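Local atomic coordinates of endo-beta-mannanase (Rhizomucor miehei, PDB entry 4QP0), a protein that probably catalyses the random hydrolysis of beta-1,4-mannosidic linkages in mannans, galactomannans and glucomannans, as a secreted glycoside hydrolase of family 5. Residues Y27-S32 against K38-D43; E137-F142 against I199-E204. All coordinates share one frame; numbering follows the deposited sequence.

Contact 1: Y27-S32 against K38-D43; sequences YYLMTS and KQVFSD
Leu29 and Val40 meet tip to tip where a loop of this TIM barrel folds back over the helix that follows it. Residues 27-32 belong to the connection leaving strand 17-25, and residues 38-43 lie on helix 34-47, so the contact lets a beta-alpha loop rest on its own helix. The forked end of Leu29 is spread over two helix residues: its CD2 lies 4.0 Å from Val40 CG2, while its other prong, CD1, comes within 4.2 Å of CZ of the Phe41 ring. A branched leucine suits this place because one side chain can fill against both partners. The bump from the helix is Val40, short and beta-branched. Its chi1 of 166° turns CG2 toward the loop, where this methyl enters the notch between Leu29 CD2 and the outer end of the Tyr28 ring, with CG2 and Tyr28 OH 4.2 Å apart. Tyr28 thus lends apolar bulk from the flank, yet its hydroxyl is buried and needs polar partners, which it finds in Ile326 O and Val328 N. Beyond the two segments, Leu29 touches Ile92 and Thr54, joining the loop to helix 87-98 and strand 51-55; Phe41 joins helix 34-47 to the same two elements through Ala96 and Val52. The loop's own shape is held by a turn about the carbonyl of Tyr28. Thr31 N donates to Tyr28 O at 3.2 Å, and Ser32 OG reaches that same oxygen at 2.9 Å from the opposite face, 44° out of the carbonyl plane.

Contact 2: E137-F142 against I199-E204; sequences EMIDSF and IKEISE
Ile202 projects toward helix 136-151 and meets both Ile139 and Phe142, one helical turn apart. This is the close-packed part of the contact. The end of Ile202 touches both neighbours at once, CD1 lying 4.0 Å from Ile139 CG2 and an equal 4.0 Å from Phe142 CD2. Its other branch, CG2, sits anti to the backbone N (chi1 -66° places CG1 beside that N) and approaches Phe142 CE2 obliquely at 4.0 Å; the two side chains cross at about a right angle. Long, branched and aromatic side chains suit the gap, because they span the 11.6 Å between the segment axes. The two helices belong to the outer layer of the TIM barrel; they run roughly parallel, crossing at -32°, as expected of helices that alternate with parallel strands. Ile172 also touches Ile202, and the Phe132 and Phe142 rings meet with their planes at about 45°. The outer flank is looser and partly open to solvent. There the partly exposed Glu201 stretches its extended chain across Ile139 at about a right angle. One carboxylate oxygen, OE1, lies against the isoleucine methyls, 3.8 Å from Ile139 CD1, while OE2 has Lys143 as a long, weak ion-pair partner. Asp140 adds another negative charge on this side, its OD1 6.9 Å from Glu201 OE2.

Overall arrangement
Contacts 1 and 2 occupy separate parts of the same TIM barrel, their centres about 29 Å apart and their nearest atoms about 13 Å apart, so they do not meet. Both segments of contact 1 precede those of contact 2 in the chain. Their centres lie at similar distances from the centre of the chain, about 16 Å and 17 Å, but contact 1 ties a loop to its own helix, whereas contact 2 joins two outer helices far apart in sequence. In family 5 enzymes the active site lies at the C-terminal ends of the barrel strands. Both contacts involve the helical layer, but only contact 1 includes a loop, 27-32, that emerges from that end.

Contact 1: Y27-S32 against K38-D43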
ATOM      1  N   TYR A  27       0.593   7.017  -5.787  1.00 30.48           N
ATOM      2  CA  TYR A  27      -0.578   7.368  -4.989  1.00 32.96           C
ATOM      3  C   TYR A  27      -1.483   8.376  -5.704  1.00 34.01           C
ATOM      4  O   TYR A  27      -2.704   8.395  -5.493  1.00 33.23           O
ATOM      5  CB  TYR A  27      -0.130   7.935  -3.634  1.00 33.23           C
ATOM      6  CG  TYR A  27       0.244   9.404  -3.665  1.00 34.37           C
ATOM      7  CD1 TYR A  27      -0.707  10.387  -3.386  1.00 35.08           C
ATOM      8  CD2 TYR A  27       1.543   9.815  -3.984  1.00 34.44           C
ATOM      9  CE1 TYR A  27      -0.378  11.733  -3.422  1.00 36.04           C
ATOM     10  CE2 TYR A  27       1.884  11.163  -4.014  1.00 35.16           C
ATOM     11  CZ  TYR A  27       0.918  12.118  -3.735  1.00 35.64           C
ATOM     12  OH  TYR A  27       1.227  13.462  -3.762  1.00 35.29           O
ATOM     13  N   TYR A  28      -0.863   9.196  -6.555  1.00 33.85           N
ATOM     14  CA  TYR A  28      -1.491  10.361  -7.178  1.00 34.78           C
ATOM     15  C   TYR A  28      -2.279  10.031  -8.445  1.00 36.11           C
ATOM     16  O   TYR A  28      -2.709  10.945  -9.166  1.00 38.21           O
ATOM     17  CB  TYR A  28      -0.422  11.421  -7.498  1.00 34.80           C
ATOM     18  CG  TYR A  28       0.678  10.912  -8.411  1.00 35.42           C
ATOM     19  CD1 TYR A  28       0.608  11.095  -9.792  1.00 35.15           C
ATOM     20  CD2 TYR A  28       1.783  10.231  -7.895  1.00 35.22           C
ATOM     21  CE1 TYR A  28       1.606  10.625 -10.630  1.00 35.72           C
ATOM     22  CE2 TYR A  28       2.782   9.755  -8.732  1.00 35.39           C
ATOM     23  CZ  TYR A  28       2.690   9.956 -10.093  1.00 34.99           C
ATOM     24  OH  TYR A  28       3.678   9.486 -10.919  1.00 35.27           O
ATOM     25  N   LEU A  29      -2.463   8.743  -8.735  1.00 35.54           N
ATOM     26  CA  LEU A  29      -3.220   8.349  -9.922  1.00 35.32           C
ATOM     27  C   LEU A  29      -4.658   8.866  -9.871  1.00 37.47           C
ATOM     28  O   LEU A  29      -5.197   9.325 -10.884  1.00 37.45           O
ATOM     29  CB  LEU A  29      -3.174   6.832 -10.135  1.00 34.19           C
ATOM     30  CG  LEU A  29      -2.005   6.326 -11.000  1.00 33.83           C
ATOM     31  CD1 LEU A  29      -1.873   4.809 -10.927  1.00 31.71           C
ATOM     32  CD2 LEU A  29      -2.145   6.781 -12.448  1.00 32.89           C
ATOM     33  N   MET A  30      -5.251   8.815  -8.677  1.00 38.06           N
ATOM     34  CA  MET A  30      -6.609   9.297  -8.439  1.00 39.17           C
ATOM     35  C   MET A  30      -6.861  10.786  -8.761  1.00 40.11           C
ATOM     36  O   MET A  30      -8.008  11.209  -8.861  1.00 39.16           O
ATOM     37  CB  MET A  30      -7.052   8.962  -7.003  1.00 39.53           C
ATOM     38  CG  MET A  30      -6.243   9.619  -5.897  1.00 39.56           C
ATOM     39  SD  MET A  30      -7.031   9.353  -4.294  1.00 44.92           S
ATOM     40  CE  MET A  30      -5.860  10.155  -3.200  1.00 41.68           C
ATOM     41  N   THR A  31      -5.801  11.578  -8.919  1.00 41.83           N
ATOM     42  CA  THR A  31      -5.960  13.011  -9.199  1.00 41.00           C
ATOM     43  C   THR A  31      -5.391  13.414 -10.548  1.00 40.35           C
ATOM     44  O   THR A  31      -5.509  14.568 -10.956  1.00 41.99           O
ATOM     45  CB  THR A  31      -5.322  13.905  -8.110  1.00 40.37           C
ATOM     46  OG1 THR A  31      -3.918  13.619  -8.006  1.00 38.64           O
ATOM     47  CG2 THR A  31      -6.015  13.708  -6.755  1.00 38.78           C
ATOM     48  N   SER A  32      -4.773  12.459 -11.231  1.00 40.53           N
ATOM     49  CA  SER A  32      -4.094  12.732 -12.486  1.00 40.14           C
ATOM     50  C   SER A  32      -5.070  12.849 -13.644  1.00 40.59           C
ATOM     51  O   SER A  32      -6.088  12.152 -13.679  1.00 39.34           O
ATOM     52  CB  SER A  32      -3.071  11.634 -12.784  1.00 41.23           C
ATOM     53  OG  SER A  32      -2.016  11.656 -11.839  1.00 41.95           O
ATOM     54  N   LYS A  38      -2.368   7.390 -18.375  1.00 40.96           N
ATOM     55  CA  LYS A  38      -1.834   6.580 -19.473  1.00 43.30           C
ATOM     56  C   LYS A  38      -0.308   6.561 -19.482  1.00 43.97           C
ATOM     57  O   LYS A  38       0.305   5.521 -19.726  1.00 45.26           O
ATOM     58  CB  LYS A  38      -2.358   7.090 -20.824  1.00 43.81           C
ATOM     59  CG  LYS A  38      -3.577   6.345 -21.359  1.00 43.79           C
ATOM     60  CD  LYS A  38      -4.339   7.172 -22.391  1.00 43.16           C
ATOM     61  CE  LYS A  38      -5.355   6.315 -23.140  1.00 44.20           C
ATOM     62  NZ  LYS A  38      -6.506   7.083 -23.710  1.00 43.55           N
ATOM     63  N   GLN A  39       0.288   7.721 -19.213  1.00 45.32           N
ATOM     64  CA  GLN A  39       1.742   7.885 -19.179  1.00 43.80           C
ATOM     65  C   GLN A  39       2.388   6.986 -18.122  1.00 42.34           C
ATOM     66  O   GLN A  39       3.368   6.297 -18.409  1.00 41.24           O
ATOM     67  CB  GLN A  39       2.096   9.353 -18.922  1.00 45.86           C
ATOM     68  CG  GLN A  39       3.572   9.702 -19.037  1.00 47.90           C
ATOM     69  CD  GLN A  39       4.039   9.835 -20.474  1.00 50.55           C
ATOM     70  OE1 GLN A  39       4.272  10.944 -20.959  1.00 52.98           O
ATOM     71  NE2 GLN A  39       4.169   8.707 -21.169  1.00 48.94           N
ATOM     72  N   VAL A  40       1.825   6.992 -16.912  1.00 40.22           N
ATOM     73  CA  VAL A  40       2.293   6.136 -15.825  1.00 38.94           C
ATOM     74  C   VAL A  40       2.445   4.698 -16.320  1.00 38.36           C
ATOM     75  O   VAL A  40       3.519   4.102 -16.189  1.00 38.06           O
ATOM     76  CB  VAL A  40       1.357   6.215 -14.598  1.00 40.62           C
ATOM     77  CG1 VAL A  40       1.629   5.091 -13.604  1.00 41.49           C
ATOM     78  CG2 VAL A  40       1.501   7.562 -13.912  1.00 41.31           C
ATOM     79  N   PHE A  41       1.388   4.166 -16.930  1.00 37.31           N
ATOM     80  CA  PHE A  41       1.374   2.767 -17.351  1.00 34.95           C
ATOM     81  C   PHE A  41       2.323   2.432 -18.497  1.00 34.78           C
ATOM     82  O   PHE A  41       2.887   1.344 -18.514  1.00 35.31           O
ATOM     83  CB  PHE A  41      -0.049   2.287 -17.645  1.00 33.02           C
ATOM     84  CG  PHE A  41      -0.929   2.247 -16.431  1.00 33.57           C
ATOM     85  CD1 PHE A  41      -0.536   1.550 -15.289  1.00 33.38           C
ATOM     86  CD2 PHE A  41      -2.149   2.911 -16.416  1.00 32.66           C
ATOM     87  CE1 PHE A  41      -1.343   1.527 -14.160  1.00 32.70           C
ATOM     88  CE2 PHE A  41      -2.963   2.885 -15.291  1.00 31.22           C
ATOM     89  CZ  PHE A  41      -2.558   2.196 -14.165  1.00 31.46           C
ATOM     90  N   SER A  42       2.512   3.343 -19.447  1.00 35.57           N
ATOM     91  CA  SER A  42       3.455   3.070 -20.545  1.00 36.36           C
ATOM     92  C   SER A  42       4.916   3.208 -20.099  1.00 36.65           C
ATOM     93  O   SER A  42       5.783   2.473 -20.576  1.00 37.85           O
ATOM     94  CB  SER A  42       3.153   3.916 -21.788  1.00 36.13           C
ATOM     95  OG  SER A  42       2.930   5.265 -21.443  1.00 39.22           O
ATOM     96  N   ASP A  43       5.180   4.131 -19.170  1.00 36.43           N
ATOM     97  CA  ASP A  43       6.505   4.253 -18.554  1.00 36.75           C
ATOM     98  C   ASP A  43       6.830   2.987 -17.762  1.00 37.74           C
ATOM     99  O   ASP A  43       7.911   2.409 -17.913  1.00 39.84           O
ATOM    100  CB  ASP A  43       6.583   5.475 -17.631  1.00 36.48           C
ATOM    101  CG  ASP A  43       6.598   6.803 -18.385  1.00 35.71           C
ATOM    102  OD1 ASP A  43       6.427   6.827 -19.625  1.00 36.01           O
ATOM    103  OD2 ASP A  43       6.783   7.842 -17.713  1.00 35.93           O
TER

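Contact 2: E137-F142 against I199-E204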
ATOM      1  N   GLU A 137     -19.300   2.566  15.396  1.00 43.98           N
ATOM      2  CA  GLU A 137     -19.866   3.509  14.426  1.00 43.01           C
ATOM      3  C   GLU A 137     -18.854   3.858  13.317  1.00 41.61           C
ATOM      4  O   GLU A 137     -19.188   3.812  12.136  1.00 40.75           O
ATOM      5  CB  GLU A 137     -20.368   4.774  15.141  1.00 42.78           C
ATOM      6  CG  GLU A 137     -21.500   5.508  14.442  1.00 41.34           C
ATOM      7  CD  GLU A 137     -21.726   6.898  15.005  1.00 41.47           C
ATOM      8  N   MET A 138     -17.621   4.186  13.704  1.00 41.05           N
ATOM      9  CA  MET A 138     -16.537   4.486  12.745  1.00 41.21           C
ATOM     10  C   MET A 138     -16.171   3.288  11.855  1.00 41.08           C
ATOM     11  O   MET A 138     -15.992   3.444  10.642  1.00 42.32           O
ATOM     12  CB  MET A 138     -15.282   5.011  13.468  1.00 40.55           C
ATOM     13  CG  MET A 138     -15.357   6.470  13.913  1.00 40.65           C
ATOM     14  SD  MET A 138     -13.944   7.013  14.898  1.00 42.17           S
ATOM     15  CE  MET A 138     -14.589   8.461  15.720  1.00 41.53           C
ATOM     16  N   ILE A 139     -16.063   2.108  12.467  1.00 39.80           N
ATOM     17  CA  ILE A 139     -15.780   0.848  11.765  1.00 39.99           C
ATOM     18  C   ILE A 139     -16.863   0.507  10.725  1.00 41.60           C
ATOM     19  O   ILE A 139     -16.555  -0.011   9.647  1.00 41.20           O
ATOM     20  CB  ILE A 139     -15.618  -0.334  12.767  1.00 39.64           C
ATOM     21  CG1 ILE A 139     -14.442  -0.085  13.726  1.00 39.52           C
ATOM     22  CG2 ILE A 139     -15.455  -1.668  12.041  1.00 39.60           C
ATOM     23  CD1 ILE A 139     -14.391  -1.014  14.930  1.00 37.27           C
ATOM     24  N   ASP A 140     -18.124   0.797  11.055  1.00 43.58           N
ATOM     25  CA  ASP A 140     -19.248   0.517  10.151  1.00 43.96           C
ATOM     26  C   ASP A 140     -19.254   1.415   8.914  1.00 42.42           C
ATOM     27  O   ASP A 140     -19.751   1.019   7.850  1.00 41.01           O
ATOM     28  CB  ASP A 140     -20.579   0.609  10.894  1.00 45.51           C
ATOM     29  CG  ASP A 140     -20.841  -0.606  11.758  1.00 47.92           C
ATOM     30  OD1 ASP A 140     -20.217  -1.663  11.510  1.00 49.58           O
ATOM     31  OD2 ASP A 140     -21.675  -0.510  12.682  1.00 47.96           O
ATOM     32  N   SER A 141     -18.689   2.611   9.068  1.00 39.86           N
ATOM     33  CA  SER A 141     -18.518   3.549   7.969  1.00 38.97           C
ATOM     34  C   SER A 141     -17.364   3.119   7.063  1.00 39.54           C
ATOM     35  O   SER A 141     -17.429   3.292   5.841  1.00 39.36           O
ATOM     36  CB  SER A 141     -18.279   4.958   8.508  1.00 38.36           C
ATOM     37  OG  SER A 141     -18.288   5.916   7.470  1.00 37.73           O
ATOM     38  N   PHE A 142     -16.309   2.563   7.658  1.00 38.35           N
ATOM     39  CA  PHE A 142     -15.211   2.007   6.876  1.00 38.46           C
ATOM     40  C   PHE A 142     -15.707   0.777   6.125  1.00 39.04           C
ATOM     41  O   PHE A 142     -15.408   0.607   4.939  1.00 38.58           O
ATOM     42  CB  PHE A 142     -13.986   1.690   7.753  1.00 38.08           C
ATOM     43  CG  PHE A 142     -12.734   1.339   6.969  1.00 37.81           C
ATOM     44  CD1 PHE A 142     -12.524   1.827   5.669  1.00 37.14           C
ATOM     45  CD2 PHE A 142     -11.744   0.533   7.543  1.00 36.88           C
ATOM     46  CE1 PHE A 142     -11.374   1.496   4.958  1.00 37.05           C
ATOM     47  CE2 PHE A 142     -10.588   0.208   6.832  1.00 36.17           C
ATOM     48  CZ  PHE A 142     -10.405   0.688   5.542  1.00 36.30           C
ATOM     49  N   ILE A 199      -7.289  -5.142  12.566  1.00 33.60           N
ATOM     50  CA  ILE A 199      -6.799  -5.674  11.285  1.00 35.38           C
ATOM     51  C   ILE A 199      -7.501  -6.983  10.948  1.00 36.24           C
ATOM     52  O   ILE A 199      -7.789  -7.255   9.783  1.00 37.07           O
ATOM     53  CB  ILE A 199      -5.275  -5.925  11.322  1.00 35.94           C
ATOM     54  CG1 ILE A 199      -4.504  -4.605  11.497  1.00 37.34           C
ATOM     55  CG2 ILE A 199      -4.813  -6.709  10.094  1.00 35.68           C
ATOM     56  CD1 ILE A 199      -4.494  -3.703  10.277  1.00 39.58           C
ATOM     57  N   LYS A 200      -7.762  -7.785  11.979  1.00 36.09           N
ATOM     58  CA  LYS A 200      -8.364  -9.105  11.817  1.00 36.39           C
ATOM     59  C   LYS A 200      -9.754  -9.006  11.193  1.00 37.74           C
ATOM     60  O   LYS A 200     -10.000  -9.602  10.136  1.00 38.39           O
ATOM     61  CB  LYS A 200      -8.422  -9.827  13.168  1.00 36.95           C
ATOM     62  CG  LYS A 200      -8.932 -11.259  13.122  1.00 36.40           C
ATOM     63  CD  LYS A 200      -8.799 -11.909  14.488  1.00 37.09           C
ATOM     64  CE  LYS A 200      -9.067 -13.403  14.434  1.00 37.63           C
ATOM     65  NZ  LYS A 200     -10.523 -13.697  14.369  1.00 35.62           N
ATOM     66  N   GLU A 201     -10.644  -8.236  11.828  1.00 36.80           N
ATOM     67  CA  GLU A 201     -12.043  -8.170  11.402  1.00 36.51           C
ATOM     68  C   GLU A 201     -12.266  -7.410  10.095  1.00 34.50           C
ATOM     69  O   GLU A 201     -13.159  -7.758   9.325  1.00 35.15           O
ATOM     70  CB  GLU A 201     -12.939  -7.619  12.522  1.00 39.22           C
ATOM     71  CG  GLU A 201     -13.019  -6.103  12.600  1.00 41.07           C
ATOM     72  CD  GLU A 201     -14.156  -5.630  13.483  1.00 44.39           C
ATOM     73  OE1 GLU A 201     -13.923  -4.714  14.305  1.00 45.55           O
ATOM     74  OE2 GLU A 201     -15.279  -6.174  13.360  1.00 44.48           O
ATOM     75  N   ILE A 202     -11.468  -6.373   9.850  1.00 33.83           N
ATOM     76  CA  ILE A 202     -11.529  -5.647   8.582  1.00 33.21           C
ATOM     77  C   ILE A 202     -11.089  -6.546   7.428  1.00 32.40           C
ATOM     78  O   ILE A 202     -11.748  -6.593   6.390  1.00 32.78           O
ATOM     79  CB  ILE A 202     -10.699  -4.342   8.611  1.00 34.01           C
ATOM     80  CG1 ILE A 202     -11.301  -3.332   9.609  1.00 33.33           C
ATOM     81  CG2 ILE A 202     -10.584  -3.724   7.222  1.00 32.69           C
ATOM     82  CD1 ILE A 202     -12.731  -2.916   9.332  1.00 33.21           C
ATOM     83  N   SER A 203      -9.998  -7.280   7.612  1.00 32.77           N
ATOM     84  CA  SER A 203      -9.539  -8.199   6.560  1.00 34.46           C
ATOM     85  C   SER A 203     -10.525  -9.350   6.374  1.00 34.40           C
ATOM     86  O   SER A 203     -10.754  -9.794   5.252  1.00 33.76           O
ATOM     87  CB  SER A 203      -8.112  -8.710   6.813  1.00 34.87           C
ATOM     88  OG  SER A 203      -8.018  -9.453   8.019  1.00 34.49           O
ATOM     89  N   GLU A 204     -11.121  -9.817   7.472  1.00 35.66           N
ATOM     90  CA  GLU A 204     -12.195 -10.809   7.384  1.00 35.77           C
ATOM     91  C   GLU A 204     -13.418 -10.237   6.675  1.00 34.15           C
ATOM     92  O   GLU A 204     -14.020 -10.914   5.846  1.00 35.15           O
ATOM     93  CB  GLU A 204     -12.556 -11.395   8.753  1.00 37.57           C
ATOM     94  CG  GLU A 204     -11.617 -12.515   9.192  1.00 38.95           C
ATOM     95  CD  GLU A 204     -11.753 -12.893  10.666  1.00 40.76           C
ATOM     96  OE1 GLU A 204     -12.632 -12.335  11.371  1.00 41.23           O
ATOM     97  OE2 GLU A 204     -10.963 -13.755  11.124  1.00 39.70           O
TER